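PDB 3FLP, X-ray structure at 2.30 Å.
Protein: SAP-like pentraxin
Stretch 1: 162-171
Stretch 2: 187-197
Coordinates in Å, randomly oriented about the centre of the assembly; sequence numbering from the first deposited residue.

Stretch 1 162-171: ELSDLQVWDE
Stretch 2 (187-197) IRPRGNVISWM

The apolar centre of this contact lies where V168 and I194 pair across two antiparallel strands, their CA atoms 4.8 Å apart and their side chains on the same face of the sheet. V168 CB meets I194 CB at 3.7 Å, with V168 in the t rotamer and I194 in m/t; beta-branched residues suit such extended backbone. V193, also t, points toward the first stretch and places its CB 3.9 Å from V168 CG1, while L166 (t, chi2 p) brings CD2 to 4.2 Å from I194 CG2.

Two tryptophans extend this packing. W196, chi1 t and chi2 -132°, points toward the first stretch and contributes the largest covered area, 119 of the 824 Å² buried in total. Its CE3 lies 3.7 Å from L166 CB, and one ring face receives L163 CD2, 4.1 Å from W196 CH2, together with the backbone at S164 and D165. W169, m with chi2 -93°, lays its indole against the loop before the second strand: G191 CA sits over the face, 3.6 Å from the centroid of the five-membered ring, and P189 CB approaches the edge, 3.7 Å from W169 CZ2. Glycine fits here because an ideal CB on G191 would fall 2.2 Å from V168 O, a clash.

The backbone fixes the register. Residues 162-169 form strand, within which D165 takes the positive phi/psi 55/48; the second stretch is strand only at 194-195. Q167 faces S195 as a non-hydrogen-bonded pair, CA to CA 5.1 Å, and V168 faces I194 as a hydrogen-bonded pair. V168 N donates to I194 O at 2.9 Å; V168 O accepts from V193 N at 2.9 Å and I194 N at 3.2 Å.

On the opposite face from V168, Q167 folds back in m/m so that OE1 accepts from G191 N at 2.9 Å and, weakly, from W196 N at 3.5 Å. Its NE2 donates to D165 OD1 at 2.7 Å, making the buried amide a polar link between backbone and carboxylate. A water joins Q167 NE2, S195 OG and W196 O.

At the polar edge, R188, at phi/psi 48/69 and m/m/m, curls its guanidinium edge to D165: NE and NH2 reach OD2 at 2.8 and 2.9 Å, a salt bridge. Another water lies 2.7 Å from D165 OD1 and 2.9 Å from P189 O. Just past the first strand, D170 and N192, both loop and chi1 p, pair reciprocally, D170 N to N192 OD1 at 3.2 Å and N192 ND2 to D170 OD1 at 2.9 Å.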

# COMPACT_ATOMS: atom_id res chain seq x y z
N GLU A 162 1.90 40.20 -19.78
CA GLU A 162 1.29 38.88 -19.74
C GLU A 162 0.60 38.69 -18.39
O GLU A 162 1.08 39.16 -17.35
CB GLU A 162 2.36 37.81 -19.98
CG GLU A 162 3.08 38.00 -21.32
CD GLU A 162 4.23 37.05 -21.56
OE1 GLU A 162 4.59 36.27 -20.65
OE2 GLU A 162 4.80 37.08 -22.66
N LEU A 163 -0.54 38.00 -18.42
CA LEU A 163 -1.30 37.78 -17.20
C LEU A 163 -1.81 36.34 -17.11
O LEU A 163 -2.17 35.73 -18.11
CB LEU A 163 -2.48 38.76 -17.16
CG LEU A 163 -3.40 38.77 -15.94
CD1 LEU A 163 -4.02 40.16 -15.78
CD2 LEU A 163 -4.47 37.69 -16.09
N SER A 164 -1.82 35.80 -15.89
CA SER A 164 -2.32 34.46 -15.68
C SER A 164 -2.75 34.23 -14.24
O SER A 164 -2.45 35.04 -13.36
CB SER A 164 -1.29 33.41 -16.09
OG SER A 164 -0.42 33.11 -15.03
N ASP A 165 -3.49 33.15 -14.02
CA ASP A 165 -3.95 32.76 -12.69
C ASP A 165 -4.73 33.87 -11.97
O ASP A 165 -4.47 34.16 -10.80
CB ASP A 165 -2.75 32.33 -11.85
CG ASP A 165 -3.09 31.25 -10.83
OD1 ASP A 165 -4.28 30.95 -10.62
OD2 ASP A 165 -2.14 30.70 -10.23
N LEU A 166 -5.69 34.47 -12.66
CA LEU A 166 -6.52 35.52 -12.06
C LEU A 166 -7.56 34.87 -11.15
O LEU A 166 -8.37 34.06 -11.60
CB LEU A 166 -7.25 36.33 -13.14
CG LEU A 166 -8.35 37.28 -12.67
CD1 LEU A 166 -7.74 38.45 -11.86
CD2 LEU A 166 -9.12 37.81 -13.88
N GLN A 167 -7.53 35.22 -9.87
CA GLN A 167 -8.46 34.67 -8.90
C GLN A 167 -9.10 35.81 -8.11
O GLN A 167 -8.39 36.66 -7.56
CB GLN A 167 -7.72 33.73 -7.95
CG GLN A 167 -6.87 32.65 -8.63
CD GLN A 167 -7.68 31.66 -9.46
OE1 GLN A 167 -8.90 31.56 -9.31
NE2 GLN A 167 -6.99 30.93 -10.32
N VAL A 168 -10.42 35.82 -8.05
CA VAL A 168 -11.17 36.87 -7.35
C VAL A 168 -12.16 36.30 -6.33
O VAL A 168 -12.95 35.41 -6.65
CB VAL A 168 -11.97 37.73 -8.37
CG1 VAL A 168 -12.71 38.86 -7.65
CG2 VAL A 168 -11.01 38.30 -9.44
N TRP A 169 -12.11 36.83 -5.11
CA TRP A 169 -12.99 36.43 -4.01
C TRP A 169 -13.79 37.65 -3.56
O TRP A 169 -13.30 38.78 -3.65
CB TRP A 169 -12.16 35.96 -2.80
CG TRP A 169 -11.45 34.65 -2.95
CD1 TRP A 169 -11.91 33.42 -2.58
CD2 TRP A 169 -10.12 34.46 -3.45
NE1 TRP A 169 -10.94 32.47 -2.82
CE2 TRP A 169 -9.84 33.07 -3.35
CE3 TRP A 169 -9.14 35.31 -3.98
CZ2 TRP A 169 -8.61 32.53 -3.75
CZ3 TRP A 169 -7.92 34.77 -4.38
CH2 TRP A 169 -7.67 33.39 -4.26
N ASP A 170 -15.00 37.44 -3.05
CA ASP A 170 -15.80 38.56 -2.57
C ASP A 170 -15.61 38.71 -1.06
O ASP A 170 -16.55 39.01 -0.31
CB ASP A 170 -17.27 38.38 -2.95
CG ASP A 170 -17.91 37.17 -2.29
OD1 ASP A 170 -17.19 36.26 -1.85
OD2 ASP A 170 -19.15 37.13 -2.23
N GLU A 171 -14.38 38.47 -0.62
CA GLU A 171 -14.00 38.58 0.79
C GLU A 171 -12.65 39.28 0.83
O GLU A 171 -11.98 39.39 -0.19
CB GLU A 171 -13.88 37.19 1.43
CG GLU A 171 -15.22 36.46 1.58
CD GLU A 171 -15.23 35.48 2.74
OE1 GLU A 171 -14.71 35.84 3.82
OE2 GLU A 171 -15.78 34.37 2.60
N ILE A 187 -1.24 25.35 -2.80
CA ILE A 187 -2.51 24.75 -3.20
C ILE A 187 -3.12 25.43 -4.42
O ILE A 187 -4.03 24.89 -5.04
CB ILE A 187 -3.53 24.80 -2.04
CG1 ILE A 187 -3.85 26.25 -1.68
CG2 ILE A 187 -2.95 24.09 -0.82
CD1 ILE A 187 -4.82 26.40 -0.53
N ARG A 188 -2.60 26.60 -4.77
CA ARG A 188 -3.09 27.36 -5.92
C ARG A 188 -4.62 27.45 -5.91
O ARG A 188 -5.31 26.84 -6.74
CB ARG A 188 -2.58 26.69 -7.20
CG ARG A 188 -1.05 26.71 -7.30
CD ARG A 188 -0.53 28.11 -7.59
NE ARG A 188 -0.85 28.52 -8.96
CZ ARG A 188 -0.15 28.13 -10.03
NH1 ARG A 188 0.90 27.33 -9.88
NH2 ARG A 188 -0.50 28.54 -11.25
N PRO A 189 -5.17 28.21 -4.94
CA PRO A 189 -6.60 28.46 -4.71
C PRO A 189 -7.32 29.07 -5.91
O PRO A 189 -6.71 29.72 -6.75
CB PRO A 189 -6.60 29.42 -3.52
CG PRO A 189 -5.35 29.08 -2.80
CD PRO A 189 -4.36 28.90 -3.92
N ARG A 190 -8.64 28.87 -5.95
CA ARG A 190 -9.48 29.41 -7.01
C ARG A 190 -10.51 30.36 -6.39
O ARG A 190 -11.20 29.99 -5.44
CB ARG A 190 -10.22 28.28 -7.73
CG ARG A 190 -9.33 27.19 -8.29
CD ARG A 190 -10.18 26.04 -8.81
NE ARG A 190 -9.37 24.95 -9.36
CZ ARG A 190 -8.59 24.16 -8.63
NH1 ARG A 190 -8.49 24.33 -7.31
NH2 ARG A 190 -7.90 23.20 -9.23
N GLY A 191 -10.60 31.57 -6.92
CA GLY A 191 -11.55 32.54 -6.39
C GLY A 191 -12.99 32.07 -6.55
O GLY A 191 -13.28 31.31 -7.48
N ASN A 192 -13.87 32.51 -5.66
CA ASN A 192 -15.28 32.13 -5.73
C ASN A 192 -16.09 33.05 -6.65
O ASN A 192 -17.18 32.70 -7.08
CB ASN A 192 -15.91 32.11 -4.32
CG ASN A 192 -16.10 33.50 -3.73
OD1 ASN A 192 -15.18 34.33 -3.72
ND2 ASN A 192 -17.29 33.76 -3.23
N VAL A 193 -15.55 34.23 -6.94
CA VAL A 193 -16.23 35.18 -7.83
C VAL A 193 -15.73 34.91 -9.25
O VAL A 193 -16.52 34.69 -10.16
CB VAL A 193 -15.91 36.63 -7.42
CG1 VAL A 193 -16.56 37.61 -8.38
CG2 VAL A 193 -16.40 36.89 -6.00
N ILE A 194 -14.41 34.92 -9.42
CA ILE A 194 -13.80 34.62 -10.71
C ILE A 194 -12.68 33.61 -10.49
O ILE A 194 -11.80 33.83 -9.65
CB ILE A 194 -13.17 35.88 -11.38
CG1 ILE A 194 -14.27 36.81 -11.90
CG2 ILE A 194 -12.28 35.46 -12.54
CD1 ILE A 194 -13.73 38.06 -12.58
N SER A 195 -12.73 32.51 -11.22
CA SER A 195 -11.71 31.48 -11.14
C SER A 195 -11.12 31.41 -12.55
O SER A 195 -11.84 31.13 -13.51
CB SER A 195 -12.31 30.13 -10.74
OG SER A 195 -11.31 29.12 -10.75
N TRP A 196 -9.83 31.67 -12.67
CA TRP A 196 -9.15 31.67 -13.96
C TRP A 196 -9.49 30.49 -14.86
O TRP A 196 -9.34 29.33 -14.46
CB TRP A 196 -7.64 31.73 -13.75
CG TRP A 196 -6.86 32.03 -15.01
CD1 TRP A 196 -5.76 31.36 -15.47
CD2 TRP A 196 -7.07 33.12 -15.91
NE1 TRP A 196 -5.27 31.97 -16.60
CE2 TRP A 196 -6.05 33.06 -16.89
CE3 TRP A 196 -8.01 34.15 -15.98
CZ2 TRP A 196 -5.94 33.99 -17.92
CZ3 TRP A 196 -7.91 35.08 -17.01
CH2 TRP A 196 -6.88 34.99 -17.97
N MET A 197 -9.95 30.79 -16.06
CA MET A 197 -10.31 29.80 -17.06
C MET A 197 -11.55 28.95 -16.71
O MET A 197 -11.85 27.98 -17.40
CB MET A 197 -9.11 28.88 -17.34
CG MET A 197 -7.86 29.62 -17.83
SD MET A 197 -8.14 30.69 -19.28
CE MET A 197 -8.36 29.46 -20.62
O HOH W 1 -4.26 29.61 -8.33
O HOH W 2 -8.71 28.65 -11.87